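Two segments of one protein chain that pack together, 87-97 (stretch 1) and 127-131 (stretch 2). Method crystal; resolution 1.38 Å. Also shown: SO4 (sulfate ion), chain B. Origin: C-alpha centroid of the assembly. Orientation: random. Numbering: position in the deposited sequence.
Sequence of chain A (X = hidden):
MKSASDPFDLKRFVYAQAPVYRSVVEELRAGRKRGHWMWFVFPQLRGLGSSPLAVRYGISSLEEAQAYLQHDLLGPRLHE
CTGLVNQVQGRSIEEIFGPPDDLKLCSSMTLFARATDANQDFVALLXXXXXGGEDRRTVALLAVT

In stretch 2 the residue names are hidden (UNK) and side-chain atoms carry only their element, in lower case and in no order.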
# COMPACT_ATOMS: atom_id res chain seq x y z
N GLN A 87 7.88 10.58 -6.19
CA GLN A 87 8.16 11.67 -7.13
C GLN A 87 7.71 13.05 -6.64
O GLN A 87 8.22 14.08 -7.12
CB GLN A 87 7.48 11.34 -8.46
CG GLN A 87 7.86 12.19 -9.64
CD GLN A 87 7.18 11.72 -10.91
OE1 GLN A 87 5.95 11.65 -10.99
NE2 GLN A 87 7.98 11.37 -11.90
N VAL A 88 6.77 13.09 -5.70
CA VAL A 88 6.25 14.35 -5.17
C VAL A 88 7.36 15.11 -4.43
O VAL A 88 8.12 14.52 -3.66
CB VAL A 88 5.04 14.11 -4.23
CG1 VAL A 88 4.50 15.44 -3.69
CG2 VAL A 88 3.92 13.38 -4.96
N GLN A 89 7.46 16.41 -4.69
CA GLN A 89 8.49 17.24 -4.07
C GLN A 89 7.90 18.29 -3.15
O GLN A 89 6.86 18.87 -3.45
CB GLN A 89 9.33 17.97 -5.13
CG GLN A 89 10.06 17.05 -6.07
CD GLN A 89 11.10 16.20 -5.38
OE1 GLN A 89 11.82 16.66 -4.49
NE2 GLN A 89 11.19 14.94 -5.80
N GLY A 90 8.58 18.52 -2.03
CA GLY A 90 8.25 19.61 -1.13
C GLY A 90 7.12 19.37 -0.15
O GLY A 90 6.79 20.26 0.65
N ARG A 91 6.53 18.18 -0.19
CA ARG A 91 5.39 17.88 0.68
C ARG A 91 5.71 16.76 1.65
O ARG A 91 6.33 15.76 1.27
CB ARG A 91 4.16 17.53 -0.15
CG ARG A 91 3.56 18.69 -0.92
CD ARG A 91 2.23 18.30 -1.51
NE ARG A 91 1.84 19.19 -2.61
CZ ARG A 91 0.63 19.23 -3.15
NH1 ARG A 91 -0.34 18.43 -2.69
NH2 ARG A 91 0.37 20.07 -4.14
N SER A 92 5.29 16.92 2.90
CA SER A 92 5.39 15.85 3.88
C SER A 92 4.31 14.84 3.55
O SER A 92 3.35 15.13 2.83
CB SER A 92 5.19 16.38 5.30
OG SER A 92 3.84 16.76 5.50
N ILE A 93 4.46 13.63 4.07
CA ILE A 93 3.53 12.58 3.70
C ILE A 93 2.11 12.91 4.17
O ILE A 93 1.14 12.52 3.52
CB ILE A 93 4.01 11.20 4.19
CG1 ILE A 93 3.35 10.06 3.38
CG2 ILE A 93 3.82 11.05 5.70
CD1 ILE A 93 3.64 10.09 1.88
N GLU A 94 1.98 13.66 5.27
CA GLU A 94 0.66 14.02 5.81
C GLU A 94 -0.04 15.07 4.96
O GLU A 94 -1.26 15.25 5.06
CB GLU A 94 0.75 14.49 7.26
CG GLU A 94 1.35 13.47 8.22
CD GLU A 94 2.85 13.66 8.44
OE1 GLU A 94 3.54 14.26 7.57
OE2 GLU A 94 3.34 13.21 9.50
N GLU A 95 0.73 15.74 4.11
CA GLU A 95 0.16 16.67 3.14
C GLU A 95 -0.37 15.95 1.90
O GLU A 95 -1.28 16.44 1.23
CB GLU A 95 1.19 17.74 2.76
CG GLU A 95 1.46 18.72 3.90
CD GLU A 95 2.56 19.72 3.62
OE1 GLU A 95 3.68 19.31 3.27
OE2 GLU A 95 2.31 20.92 3.81
N ILE A 96 0.18 14.77 1.61
CA ILE A 96 -0.26 13.98 0.46
C ILE A 96 -1.40 13.04 0.88
O ILE A 96 -2.41 12.92 0.18
CB ILE A 96 0.91 13.14 -0.14
CG1 ILE A 96 2.09 14.06 -0.52
CG2 ILE A 96 0.42 12.35 -1.36
CD1 ILE A 96 3.39 13.31 -0.81
N PHE A 97 -1.20 12.39 2.03
CA PHE A 97 -2.16 11.44 2.61
C PHE A 97 -2.55 11.94 3.99
O PHE A 97 -1.78 11.80 4.94
CB PHE A 97 -1.52 10.05 2.77
CG PHE A 97 -1.18 9.38 1.48
CD1 PHE A 97 -2.10 8.54 0.85
CD2 PHE A 97 0.06 9.58 0.91
CE1 PHE A 97 -1.77 7.93 -0.35
CE2 PHE A 97 0.39 8.96 -0.27
CZ PHE A 97 -0.52 8.14 -0.91
N UNK A 127 12.13 5.64 3.53
CA UNK A 127 13.32 6.46 3.79
C UNK A 127 13.00 7.94 3.61
O UNK A 127 13.42 8.78 4.41
c UNK A 127 14.46 6.04 2.87
N UNK A 128 12.26 8.27 2.56
CA UNK A 128 12.00 9.67 2.22
C UNK A 128 11.00 10.31 3.18
O UNK A 128 11.16 11.48 3.58
c UNK A 128 11.49 9.80 0.78
n UNK A 128 10.35 12.95 -2.93
c UNK A 128 11.15 11.23 0.39
c UNK A 128 10.43 12.76 -1.46
c UNK A 128 10.94 11.37 -1.10
N UNK A 129 9.97 9.55 3.53
CA UNK A 129 8.81 10.13 4.19
C UNK A 129 8.60 9.72 5.65
O UNK A 129 7.83 10.39 6.36
c UNK A 129 7.09 11.80 2.04
c UNK A 129 7.43 10.37 -0.32
o UNK A 129 6.96 12.34 -1.56
c UNK A 129 7.55 9.75 3.42
c UNK A 129 6.94 12.44 0.83
c UNK A 129 7.58 9.73 0.91
c UNK A 129 7.11 11.72 -0.36
c UNK A 129 7.42 10.44 2.10
N UNK A 130 9.26 8.65 6.09
CA UNK A 130 9.04 8.11 7.44
C UNK A 130 10.36 7.94 8.20
O UNK A 130 10.44 7.13 9.12
c UNK A 130 6.90 6.87 6.82
c UNK A 130 5.81 7.14 7.65
o UNK A 130 3.09 7.22 5.15
c UNK A 130 4.33 7.11 5.74
c UNK A 130 4.52 7.26 7.11
c UNK A 130 8.30 6.77 7.40
c UNK A 130 6.68 6.74 5.45
c UNK A 130 5.41 6.86 4.91
N UNK A 131 11.38 8.67 7.77
CA UNK A 131 12.70 8.60 8.42
C UNK A 131 13.33 7.22 8.43
O UNK A 131 14.12 6.89 9.32
S SO4 B . 13.63 12.87 -4.40
O1 SO4 B . 14.67 13.65 -5.06
O2 SO4 B . 13.14 13.57 -3.22
O3 SO4 B . 14.14 11.55 -4.03
O4 SO4 B . 12.51 12.72 -5.34
O HOH W 1 7.37 15.49 -1.12
O HOH W 2 6.93 12.90 5.60

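Position 127 carries a single side-chain carbon and lies out of reach of stretch 1. One carbon beyond CA defines alanine, Ala127. Its methyl group suits an exposed helical site that takes no part in the contact.

At position 128 four carbons run in an unbranched row and end in a nitrogen, which lies 2.8 Å from Val88 O. This is lysine, Lys128. The chain is fully extended, with all four chi angles t, so although its CA-to-CB bond points sideways, its end reaches stretch 1. Lys128 NZ donates a hydrogen bond to Val88 O over that 2.8 Å and another to O2 of the sulfate ion at 2.9 Å. Gln89 NE2 also donates to the sulfate, 2.6 Å from its O4, so the anion, probably from the crystallisation liquor, joins the two side chains. A long, flexible chain with several protons to give suits this exposed margin.

Position 129 shows one carbon, then a ring of six carbons bearing one oxygen; Ile93 CD1 lies over one face of the ring and Arg91 O at its edge. This is a phenol, hence tyrosine, Tyr129. Its CA-to-CB bond points toward stretch 1, and its flat ring offers different surfaces to different neighbours. Ile93 CD1 is 3.9 Å from the ring centroid and 15° off the normal, a CH-pi contact. Arg91 O comes within 3.4 Å of Tyr129 CE1. The hydroxyl keeps the far end of the ring polar: water 1 donates to Tyr129 OH at 3.2 Å and accepts from Arg91 N at 3.0 Å.

Position 130 again has one carbon followed by a six-carbon ring with one oxygen, and that oxygen lies 3.4 Å from Ile93 CG1. It is a second tyrosine, Tyr130, the first residue to leave helical phi/psi. The ring carries apolar surface to Ile93, with Tyr130 CZ 3.9 Å from Ile93 CG1, while the hydroxyl is hydrogen-bonded elsewhere in the structure.

Position 131 has no side-chain atoms and is therefore glycine, Gly131. Its positive phi of 59° favours glycine, and it is out of reach of stretch 1.

The contact centres on Ile93, which meets both Tyr129 and Tyr130; Ile96 adds another apolar contact, its CD1 4.0 Å from Tyr129 CE1. A few polar links accompany this packing. Water 2 accepts from Ile93 N at 3.0 Å and donates to Tyr129 O at 2.8 Å, bridging the backbones where they run closest, while Lys128 NZ donates to Val88 O. Apolar packing and polar bridges thus join a helix end to a loop and helical turn.

Stretch 2 127-131: AKYYG
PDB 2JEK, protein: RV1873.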